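PDB 3TZL: tryptophan--tRNA ligase, which probably catalyses the ATP-dependent attachment of L-tryptophan to tRNA(Trp), as a homodimeric class I aminoacyl-tRNA synthetase. Local coordinates for residues B[15-21]-B[200-204]; B[239-243]-B[272-277]; B[65-69]-B[283-288]. Numbering follows the deposited sequence.

Contact 1: residues B[15-21]-B[200-204]; sequences DLHIGNY and TIDIF. With ADP (adenosine-5'-diphosphate), chain I.
Build 15-17 extended, turning into a helix from I18, and lay 200-202 extended against it, the chain turning at I203 and F204. H17 and D202 form a single antiparallel bridge, a non-hydrogen-bonded pair with CA atoms 4.0 Å apart. Two hydrogen bonds flank it: I203 N donates to L16 O (3.1 Å). I18 N donates to I201 O (2.9 Å). I203 (chi1 m, chi2 t) is the main bump: its CD1 enters a hollow between H17 O (3.8 Å), Y21 CB (3.8 Å) and L16 CB (4.4 Å). I18 CD1 rests on I201 CB at 4.0 Å, and L16 CD1 meets the F204 ring edge at CE2, 4.3 Å. A capping box opens the helix: from the N-cap, H17 (chi1 p) donates N to N20 OD1 (3.0 Å), and G19 N donates weakly to H17 ND1 (3.0 Å). H17 NE2 donates to ADP O1B (3.1 Å), and N20 ND2 to ADP O1A (3.0 Å) and O4' (3.1 Å); the predicted HIGH region thus couples helix capping to phosphate and ribose binding.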
loop_
_atom_site.group_PDB
_atom_site.type_symbol
_atom_site.label_atom_id
_atom_site.label_comp_id
_atom_site.label_asym_id
_atom_site.label_seq_id
_atom_site.Cartn_x
_atom_site.Cartn_y
_atom_site.Cartn_z
ATOM N N ASP B 15 24.036 -12.262 -9.754
ATOM C CA ASP B 15 24.091 -12.821 -11.097
ATOM C C ASP B 15 23.435 -14.191 -11.144
ATOM O O ASP B 15 23.602 -15.001 -10.229
ATOM C CB ASP B 15 25.539 -12.895 -11.558
ATOM C CG ASP B 15 26.221 -11.547 -11.494
ATOM O OD1 ASP B 15 25.593 -10.558 -11.938
ATOM O OD2 ASP B 15 27.359 -11.473 -10.976
ATOM N N LEU B 16 22.665 -14.435 -12.200
ATOM C CA LEU B 16 22.076 -15.753 -12.433
ATOM C C LEU B 16 23.137 -16.795 -12.819
ATOM O O LEU B 16 23.971 -16.541 -13.682
ATOM C CB LEU B 16 21.035 -15.668 -13.534
ATOM C CG LEU B 16 19.720 -14.992 -13.166
ATOM C CD1 LEU B 16 18.880 -14.879 -14.402
ATOM C CD2 LEU B 16 18.993 -15.786 -12.077
ATOM N N HIS B 17 23.102 -17.956 -12.171
ATOM C CA HIS B 17 24.060 -19.019 -12.472
ATOM C C HIS B 17 23.381 -20.285 -12.993
ATOM O O HIS B 17 22.161 -20.406 -12.953
ATOM C CB HIS B 17 24.968 -19.315 -11.265
ATOM C CG HIS B 17 24.230 -19.624 -9.998
ATOM N ND1 HIS B 17 23.578 -20.819 -9.788
ATOM C CD2 HIS B 17 24.070 -18.898 -8.864
ATOM C CE1 HIS B 17 23.032 -20.813 -8.583
ATOM N NE2 HIS B 17 23.315 -19.659 -8.004
ATOM N N ILE B 18 24.163 -21.236 -13.492
ATOM C CA ILE B 18 23.559 -22.424 -14.103
ATOM C C ILE B 18 22.752 -23.266 -13.113
ATOM O O ILE B 18 21.987 -24.137 -13.515
ATOM C CB ILE B 18 24.588 -23.278 -14.850
ATOM C CG1 ILE B 18 25.684 -23.765 -13.902
ATOM C CG2 ILE B 18 25.196 -22.476 -16.009
ATOM C CD1 ILE B 18 26.623 -24.823 -14.559
ATOM N N GLY B 19 22.918 -22.992 -11.821
ATOM C CA GLY B 19 22.121 -23.637 -10.794
ATOM C C GLY B 19 20.689 -23.112 -10.779
ATOM O O GLY B 19 19.737 -23.877 -10.652
ATOM N N ASN B 20 20.539 -21.797 -10.900
ATOM C CA ASN B 20 19.216 -21.200 -11.061
ATOM C C ASN B 20 18.555 -21.735 -12.315
ATOM O O ASN B 20 17.359 -22.006 -12.330
ATOM C CB ASN B 20 19.314 -19.675 -11.146
ATOM C CG ASN B 20 19.966 -19.069 -9.925
ATOM O OD1 ASN B 20 21.014 -18.437 -10.025
ATOM N ND2 ASN B 20 19.349 -19.260 -8.759
ATOM N N TYR B 21 19.345 -21.896 -13.370
ATOM C CA TYR B 21 18.799 -22.339 -14.641
ATOM C C TYR B 21 18.303 -23.770 -14.600
ATOM O O TYR B 21 17.129 -24.036 -14.852
ATOM C CB TYR B 21 19.805 -22.184 -15.776
ATOM C CG TYR B 21 19.207 -22.624 -17.086
ATOM C CD1 TYR B 21 18.152 -21.922 -17.645
ATOM C CD2 TYR B 21 19.662 -23.749 -17.737
ATOM C CE1 TYR B 21 17.571 -22.313 -18.819
ATOM C CE2 TYR B 21 19.087 -24.152 -18.933
ATOM C CZ TYR B 21 18.037 -23.423 -19.464
ATOM O OH TYR B 21 17.445 -23.796 -20.643
ATOM N N THR B 200 30.003 -20.362 -8.146
ATOM C CA THR B 200 29.024 -20.389 -9.228
ATOM C C THR B 200 29.639 -20.416 -10.627
ATOM O O THR B 200 30.800 -20.107 -10.819
ATOM C CB THR B 200 28.023 -19.199 -9.130
ATOM O OG1 THR B 200 28.701 -17.964 -9.386
ATOM C CG2 THR B 200 27.404 -19.134 -7.748
ATOM N N ILE B 201 28.831 -20.810 -11.599
ATOM C CA ILE B 201 29.135 -20.586 -13.003
ATOM C C ILE B 201 27.981 -19.767 -13.565
ATOM O O ILE B 201 26.840 -20.236 -13.617
ATOM C CB ILE B 201 29.295 -21.896 -13.762
ATOM C CG1 ILE B 201 30.596 -22.577 -13.352
ATOM C CG2 ILE B 201 29.308 -21.650 -15.268
ATOM C CD1 ILE B 201 30.719 -23.985 -13.869
ATOM N N ASP B 202 28.285 -18.529 -13.947
ATOM C CA ASP B 202 27.268 -17.562 -14.348
ATOM C C ASP B 202 26.888 -17.689 -15.824
ATOM O O ASP B 202 27.681 -18.146 -16.657
ATOM C CB ASP B 202 27.722 -16.131 -14.021
ATOM C CG ASP B 202 28.040 -15.943 -12.539
ATOM O OD1 ASP B 202 27.423 -16.621 -11.697
ATOM O OD2 ASP B 202 28.920 -15.121 -12.216
ATOM N N ILE B 203 25.662 -17.278 -16.127
ATOM C CA ILE B 203 25.079 -17.439 -17.450
ATOM C C ILE B 203 25.393 -16.259 -18.346
ATOM O O ILE B 203 25.667 -16.426 -19.529
ATOM C CB ILE B 203 23.555 -17.541 -17.347
ATOM C CG1 ILE B 203 23.172 -18.817 -16.598
ATOM C CG2 ILE B 203 22.920 -17.504 -18.723
ATOM C CD1 ILE B 203 21.685 -18.967 -16.387
ATOM N N PHE B 204 25.341 -15.063 -17.773
ATOM C CA PHE B 204 25.453 -13.843 -18.545
ATOM C C PHE B 204 26.735 -13.073 -18.239
ATOM O O PHE B 204 26.720 -11.860 -18.097
ATOM C CB PHE B 204 24.215 -12.964 -18.323
ATOM C CG PHE B 204 22.936 -13.621 -18.759
ATOM C CD1 PHE B 204 22.673 -13.826 -20.104
ATOM C CD2 PHE B 204 22.007 -14.051 -17.828
ATOM C CE1 PHE B 204 21.503 -14.439 -20.511
ATOM C CE2 PHE B 204 20.842 -14.679 -18.231
ATOM C CZ PHE B 204 20.593 -14.867 -19.578
HETATM P PB ADP I . 21.788 -18.861 -4.097
HETATM O O1B ADP I . 22.940 -18.911 -5.062
HETATM O O2B ADP I . 21.388 -17.461 -3.701
HETATM O O3B ADP I . 21.868 -19.816 -2.922
HETATM P PA ADP I . 19.160 -18.636 -5.114
HETATM O O1A ADP I . 19.287 -17.611 -6.213
HETATM O O2A ADP I . 18.698 -18.186 -3.743
HETATM O O3A ADP I . 20.584 -19.402 -5.010
HETATM O "O5'" ADP I . 18.169 -19.805 -5.626
HETATM C "C5'" ADP I . 16.986 -19.498 -6.365
HETATM C "C4'" ADP I . 16.389 -20.780 -6.938
HETATM O "O4'" ADP I . 17.318 -21.433 -7.809
HETATM C "C3'" ADP I . 16.033 -21.762 -5.837
HETATM O "O3'" ADP I . 14.610 -21.816 -5.708
HETATM C "C2'" ADP I . 16.580 -23.106 -6.279
HETATM O "O2'" ADP I . 15.512 -23.983 -6.651
HETATM C "C1'" ADP I . 17.416 -22.831 -7.514
HETATM N N9 ADP I . 18.838 -23.199 -7.271
HETATM C C8 ADP I . 19.808 -22.377 -6.815
HETATM N N7 ADP I . 21.003 -23.019 -6.711
HETATM C C5 ADP I . 20.798 -24.286 -7.114
HETATM C C6 ADP I . 21.637 -25.497 -7.257
HETATM N N6 ADP I . 22.955 -25.466 -6.935
HETATM N N1 ADP I . 21.039 -26.622 -7.714
HETATM C C2 ADP I . 19.726 -26.656 -8.028
HETATM N N3 ADP I . 18.903 -25.594 -7.924
HETATM C C4 ADP I . 19.375 -24.403 -7.480
HETATM O O HOH W 1 24.605 -14.318 -15.178
#

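Contact 2: residues B[239-243]-B[272-277]; sequences AKLFL and LVNAYF
Residues 239-243, at and just after helix 234-239, face the last turn of helix 262-276. The nearest CA atoms are those of F242 and L272, 6.8 Å apart, and no hydrogen bond crosses; F242 N to A239 O (2.9 Å) and L243 N to K240 O (3.2 Å) keep the first segment coiled, while Y276 N to L272 O (3.0 Å) and F277 N to V273 O (3.1 Å) continue the helical pattern of the second.

F242, with chi1 m and chi2 at -90°, points its CA-to-CB bond toward the helix and puts its ring edge against the face of Y276 (chi1 t) in a T-shaped pair: centroids 5.1 Å apart, planes at 86°, F242 CD1 to Y276 CG 3.5 Å. On the same ring, F242 CE1 touches F277 CE2 at 3.6 Å. A CH-pi contact covers one face, V273 CG2 lying 4.0 Å from the F242 centroid and 26° off its normal.

These segments belong to the helical region that follows the KMSKS region in this family, and the contact joins its helices 234-239 and 262-276. The cluster continues into the nucleotide-binding part: F22 of helix 18-30 makes an edge-to-face pair with F242, and Y21 makes one with F277.

Aliphatic packing fills the other end. L272 (chi1 m, chi2 t) sets CD1 4.2 Å from A239 CB and 4.0 Å from L243 CG, and its CB lies 4.5 Å from F242 CB. L251 of helix 245-257 packs against both A239 and L243.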
loop_
_atom_site.group_PDB
_atom_site.type_symbol
_atom_site.label_atom_id
_atom_site.label_comp_id
_atom_site.label_asym_id
_atom_site.label_seq_id
_atom_site.Cartn_x
_atom_site.Cartn_y
_atom_site.Cartn_z
ATOM N N ALA B 239 29.494 -30.826 -16.840
ATOM C CA ALA B 239 29.342 -31.010 -18.283
ATOM C C ALA B 239 28.058 -31.770 -18.630
ATOM O O ALA B 239 27.431 -31.484 -19.650
ATOM C CB ALA B 239 30.547 -31.717 -18.866
ATOM N N LYS B 240 27.680 -32.725 -17.780
ATOM C CA LYS B 240 26.494 -33.562 -17.997
ATOM C C LYS B 240 25.246 -32.749 -18.313
ATOM O O LYS B 240 24.397 -33.183 -19.093
ATOM C CB LYS B 240 26.203 -34.428 -16.766
ATOM C CG LYS B 240 27.232 -35.499 -16.483
ATOM C CD LYS B 240 26.979 -36.163 -15.135
ATOM C CE LYS B 240 25.694 -36.981 -15.139
ATOM N NZ LYS B 240 25.827 -38.203 -15.979
ATOM N N LEU B 241 25.154 -31.573 -17.697
ATOM C CA LEU B 241 23.984 -30.712 -17.786
ATOM C C LEU B 241 23.753 -30.221 -19.202
ATOM O O LEU B 241 22.630 -29.877 -19.579
ATOM C CB LEU B 241 24.170 -29.498 -16.870
ATOM C CG LEU B 241 24.368 -29.756 -15.378
ATOM C CD1 LEU B 241 24.725 -28.471 -14.666
ATOM C CD2 LEU B 241 23.100 -30.357 -14.781
ATOM N N PHE B 242 24.827 -30.173 -19.975
ATOM C CA PHE B 242 24.803 -29.588 -21.304
ATOM C C PHE B 242 24.870 -30.659 -22.387
ATOM O O PHE B 242 24.856 -30.343 -23.581
ATOM C CB PHE B 242 25.988 -28.620 -21.467
ATOM C CG PHE B 242 26.027 -27.522 -20.426
ATOM C CD1 PHE B 242 25.377 -26.310 -20.644
ATOM C CD2 PHE B 242 26.716 -27.702 -19.234
ATOM C CE1 PHE B 242 25.415 -25.308 -19.697
ATOM C CE2 PHE B 242 26.754 -26.694 -18.277
ATOM C CZ PHE B 242 26.110 -25.503 -18.511
ATOM N N LEU B 243 24.956 -31.922 -21.967
ATOM C CA LEU B 243 25.116 -33.042 -22.890
ATOM C C LEU B 243 23.934 -34.013 -22.839
ATOM O O LEU B 243 23.393 -34.298 -21.767
ATOM C CB LEU B 243 26.414 -33.802 -22.600
ATOM C CG LEU B 243 27.753 -33.112 -22.900
ATOM C CD1 LEU B 243 28.913 -33.900 -22.324
ATOM C CD2 LEU B 243 27.951 -32.906 -24.398
ATOM N N LEU B 272 31.385 -25.889 -24.362
ATOM C CA LEU B 272 30.010 -26.331 -24.115
ATOM C C LEU B 272 29.137 -25.210 -23.560
ATOM O O LEU B 272 28.049 -24.951 -24.072
ATOM C CB LEU B 272 29.987 -27.495 -23.127
ATOM C CG LEU B 272 30.301 -28.862 -23.715
ATOM C CD1 LEU B 272 30.198 -29.932 -22.633
ATOM C CD2 LEU B 272 29.347 -29.143 -24.881
ATOM N N VAL B 273 29.612 -24.556 -22.503
ATOM C CA VAL B 273 28.825 -23.506 -21.872
ATOM C C VAL B 273 28.621 -22.307 -22.809
ATOM O O VAL B 273 27.509 -21.803 -22.940
ATOM C CB VAL B 273 29.418 -23.080 -20.510
ATOM C CG1 VAL B 273 28.641 -21.890 -19.911
ATOM C CG2 VAL B 273 29.411 -24.275 -19.538
ATOM N N ASN B 274 29.683 -21.870 -23.482
ATOM C CA ASN B 274 29.568 -20.733 -24.383
ATOM C C ASN B 274 28.618 -20.968 -25.546
ATOM O O ASN B 274 27.923 -20.047 -25.981
ATOM C CB ASN B 274 30.943 -20.294 -24.905
ATOM C CG ASN B 274 31.704 -19.450 -23.893
ATOM O OD1 ASN B 274 31.110 -18.628 -23.193
ATOM N ND2 ASN B 274 33.023 -19.657 -23.802
ATOM N N ALA B 275 28.589 -22.199 -26.045
ATOM C CA ALA B 275 27.764 -22.524 -27.202
ATOM C C ALA B 275 26.312 -22.687 -26.780
ATOM O O ALA B 275 25.407 -22.260 -27.487
ATOM C CB ALA B 275 28.277 -23.792 -27.901
ATOM N N TYR B 276 26.104 -23.297 -25.619
ATOM C CA TYR B 276 24.773 -23.562 -25.107
ATOM C C TYR B 276 24.018 -22.259 -24.781
ATOM O O TYR B 276 22.804 -22.170 -24.960
ATOM C CB TYR B 276 24.873 -24.456 -23.871
ATOM C CG TYR B 276 23.547 -24.929 -23.314
ATOM C CD1 TYR B 276 22.811 -24.132 -22.447
ATOM C CD2 TYR B 276 23.047 -26.187 -23.633
ATOM C CE1 TYR B 276 21.598 -24.563 -21.925
ATOM C CE2 TYR B 276 21.830 -26.634 -23.118
ATOM C CZ TYR B 276 21.114 -25.819 -22.264
ATOM O OH TYR B 276 19.916 -26.251 -21.747
ATOM N N PHE B 277 24.738 -21.249 -24.307
ATOM C CA PHE B 277 24.081 -20.009 -23.893
ATOM C C PHE B 277 24.271 -18.873 -24.883
ATOM O O PHE B 277 23.829 -17.747 -24.643
ATOM C CB PHE B 277 24.541 -19.591 -22.504
ATOM C CG PHE B 277 23.911 -20.400 -21.399
ATOM C CD1 PHE B 277 22.526 -20.389 -21.212
ATOM C CD2 PHE B 277 24.688 -21.164 -20.557
ATOM C CE1 PHE B 277 21.933 -21.125 -20.199
ATOM C CE2 PHE B 277 24.106 -21.911 -19.530
ATOM C CZ PHE B 277 22.725 -21.887 -19.350
#

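Contact 3: residues B[65-69]-B[283-288]; sequences AAFLS and KYNELL
At the apolar centre sits A65, whose CA-to-CB bond points toward the partner helix and whose CB touches three side chains: L287 CB and L288 CD2, each at 4.0 Å, and Y284 CD1 at 3.8 Å. With no more than a methyl there, the backbones come close at this point, the CA atoms of A65 and Y284 lying 5.3 Å from each other. The axes of 65-69 and 283-288 approach to 8.7 Å with their N-to-C directions 140° apart, roughly antiparallel.

Next outward lies Y284. With chi1 t, its ring turns an edge to the first helix, CD1 resting 3.7 Å from A65 C and 3.6 Å from A66 N, while CE1 meets A66 CB at 3.9 Å. F204, from the loop before helix 207-215, stacks on this ring. L287 (chi1 m, chi2 t) reaches L68 CB with its CD1 at 4.1 Å, and I297 of helix 291-320 packs on both leucines, so three helices share this hydrophobic seam. It ties helix 53-70, near the predicted HIGH region, to helix 278-289 towards the C-terminal end.

S69 marks the change to polar ground. Its OG (chi1 m) donates back to A65 O at 2.7 Å, folding the hydroxyl onto its own helix; OG is also 3.0 Å from Y284 N, but the angle is too poor for a hydrogen bond. K283, with all four chi angles t, stretches across the apolar interface, which leaves its ammonium at the exposed edge, where NZ donates to L68 O (3.2 Å) in the last turn of helix 53-70.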
loop_
_atom_site.group_PDB
_atom_site.type_symbol
_atom_site.label_atom_id
_atom_site.label_comp_id
_atom_site.label_asym_id
_atom_site.label_seq_id
_atom_site.Cartn_x
_atom_site.Cartn_y
_atom_site.Cartn_z
ATOM N N ALA B 65 15.063 -9.067 -18.994
ATOM C CA ALA B 65 15.894 -9.502 -20.130
ATOM C C ALA B 65 16.386 -10.932 -19.945
ATOM O O ALA B 65 16.366 -11.728 -20.887
ATOM C CB ALA B 65 17.076 -8.564 -20.333
ATOM N N ALA B 66 16.802 -11.270 -18.731
ATOM C CA ALA B 66 17.288 -12.623 -18.466
ATOM C C ALA B 66 16.200 -13.686 -18.651
ATOM O O ALA B 66 16.435 -14.736 -19.254
ATOM C CB ALA B 66 17.872 -12.715 -17.068
ATOM N N PHE B 67 15.003 -13.436 -18.131
ATOM C CA PHE B 67 13.995 -14.490 -18.200
ATOM C C PHE B 67 13.464 -14.656 -19.622
ATOM O O PHE B 67 13.217 -15.770 -20.091
ATOM C CB PHE B 67 12.889 -14.281 -17.163
ATOM C CG PHE B 67 13.342 -14.534 -15.740
ATOM C CD1 PHE B 67 13.539 -15.822 -15.280
ATOM C CD2 PHE B 67 13.562 -13.484 -14.869
ATOM C CE1 PHE B 67 13.959 -16.058 -13.968
ATOM C CE2 PHE B 67 13.993 -13.702 -13.570
ATOM C CZ PHE B 67 14.187 -14.994 -13.116
ATOM N N LEU B 68 13.302 -13.542 -20.318
ATOM C CA LEU B 68 12.939 -13.599 -21.721
ATOM C C LEU B 68 14.003 -14.356 -22.506
ATOM O O LEU B 68 13.682 -15.254 -23.292
ATOM C CB LEU B 68 12.745 -12.189 -22.271
ATOM C CG LEU B 68 11.482 -11.526 -21.736
ATOM C CD1 LEU B 68 11.440 -10.076 -22.147
ATOM C CD2 LEU B 68 10.260 -12.254 -22.248
ATOM N N SER B 69 15.271 -14.016 -22.270
ATOM C CA SER B 69 16.380 -14.664 -22.982
ATOM C C SER B 69 16.455 -16.173 -22.783
ATOM O O SER B 69 16.849 -16.901 -23.689
ATOM C CB SER B 69 17.709 -14.048 -22.566
ATOM O OG SER B 69 17.728 -12.719 -23.006
ATOM N N LYS B 283 20.677 -12.407 -27.109
ATOM C CA LYS B 283 19.341 -11.852 -26.938
ATOM C C LYS B 283 19.272 -10.938 -25.693
ATOM O O LYS B 283 18.667 -9.845 -25.720
ATOM C CB LYS B 283 18.325 -12.983 -26.836
ATOM C CG LYS B 283 16.899 -12.512 -26.651
ATOM C CD LYS B 283 15.959 -13.700 -26.729
ATOM C CE LYS B 283 14.546 -13.345 -26.303
ATOM N NZ LYS B 283 13.677 -14.557 -26.393
ATOM N N TYR B 284 19.898 -11.396 -24.612
ATOM C CA TYR B 284 19.979 -10.645 -23.370
ATOM C C TYR B 284 20.597 -9.267 -23.593
ATOM O O TYR B 284 19.989 -8.238 -23.270
ATOM C CB TYR B 284 20.791 -11.456 -22.368
ATOM C CG TYR B 284 21.066 -10.797 -21.029
ATOM C CD1 TYR B 284 20.103 -10.770 -20.020
ATOM C CD2 TYR B 284 22.319 -10.273 -20.746
ATOM C CE1 TYR B 284 20.382 -10.194 -18.766
ATOM C CE2 TYR B 284 22.606 -9.696 -19.514
ATOM C CZ TYR B 284 21.640 -9.665 -18.532
ATOM O OH TYR B 284 21.960 -9.088 -17.329
ATOM N N ASN B 285 21.794 -9.256 -24.166
ATOM C CA ASN B 285 22.492 -8.021 -24.494
ATOM C C ASN B 285 21.725 -7.097 -25.427
ATOM O O ASN B 285 21.716 -5.883 -25.220
ATOM C CB ASN B 285 23.873 -8.337 -25.068
ATOM C CG ASN B 285 24.801 -8.921 -24.020
ATOM O OD1 ASN B 285 24.932 -8.373 -22.920
ATOM N ND2 ASN B 285 25.426 -10.051 -24.338
ATOM N N GLU B 286 21.090 -7.667 -26.447
ATOM C CA GLU B 286 20.233 -6.897 -27.349
ATOM C C GLU B 286 19.089 -6.192 -26.605
ATOM O O GLU B 286 18.817 -5.019 -26.839
ATOM C CB GLU B 286 19.689 -7.793 -28.476
ATOM C CG GLU B 286 18.616 -7.158 -29.374
ATOM C CD GLU B 286 17.176 -7.525 -28.966
ATOM O OE1 GLU B 286 16.931 -8.698 -28.590
ATOM O OE2 GLU B 286 16.286 -6.638 -29.023
ATOM N N LEU B 287 18.425 -6.904 -25.702
ATOM C CA LEU B 287 17.311 -6.333 -24.957
ATOM C C LEU B 287 17.754 -5.204 -24.020
ATOM O O LEU B 287 16.966 -4.325 -23.684
ATOM C CB LEU B 287 16.584 -7.423 -24.161
ATOM C CG LEU B 287 15.781 -8.458 -24.957
ATOM C CD1 LEU B 287 15.465 -9.672 -24.081
ATOM C CD2 LEU B 287 14.487 -7.869 -25.534
ATOM N N LEU B 288 19.016 -5.227 -23.603
ATOM C CA LEU B 288 19.533 -4.186 -22.728
ATOM C C LEU B 288 20.085 -2.997 -23.506
ATOM O O LEU B 288 20.058 -1.869 -23.018
ATOM C CB LEU B 288 20.602 -4.744 -21.786
ATOM C CG LEU B 288 20.080 -5.750 -20.767
ATOM C CD1 LEU B 288 21.229 -6.267 -19.902
ATOM C CD2 LEU B 288 18.997 -5.102 -19.918
#

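How the contacts relate
Along the chain the segments run 15-21, 65-69, 200-204, 239-243, 272-277 and 283-288: contacts 1 and 3 interleave, while contact 2 opens after contact 1 has closed and falls between the two halves of contact 3. Contact 1 is central, its centre 12 Å from that of contact 2 and 14 Å from that of contact 3, and it touches both: I203 CG2 meets F277 CD1 at 3.8 Å, and F204 CD1 meets Y284 CG at 3.6 Å. Contacts 2 and 3 have centres 19 Å apart. The ADP-binding catalytic part, with its HIGH region, thus packs against successive helices 262-276 and 278-289 of the helical region following KMSKS, as in class I TrpRS.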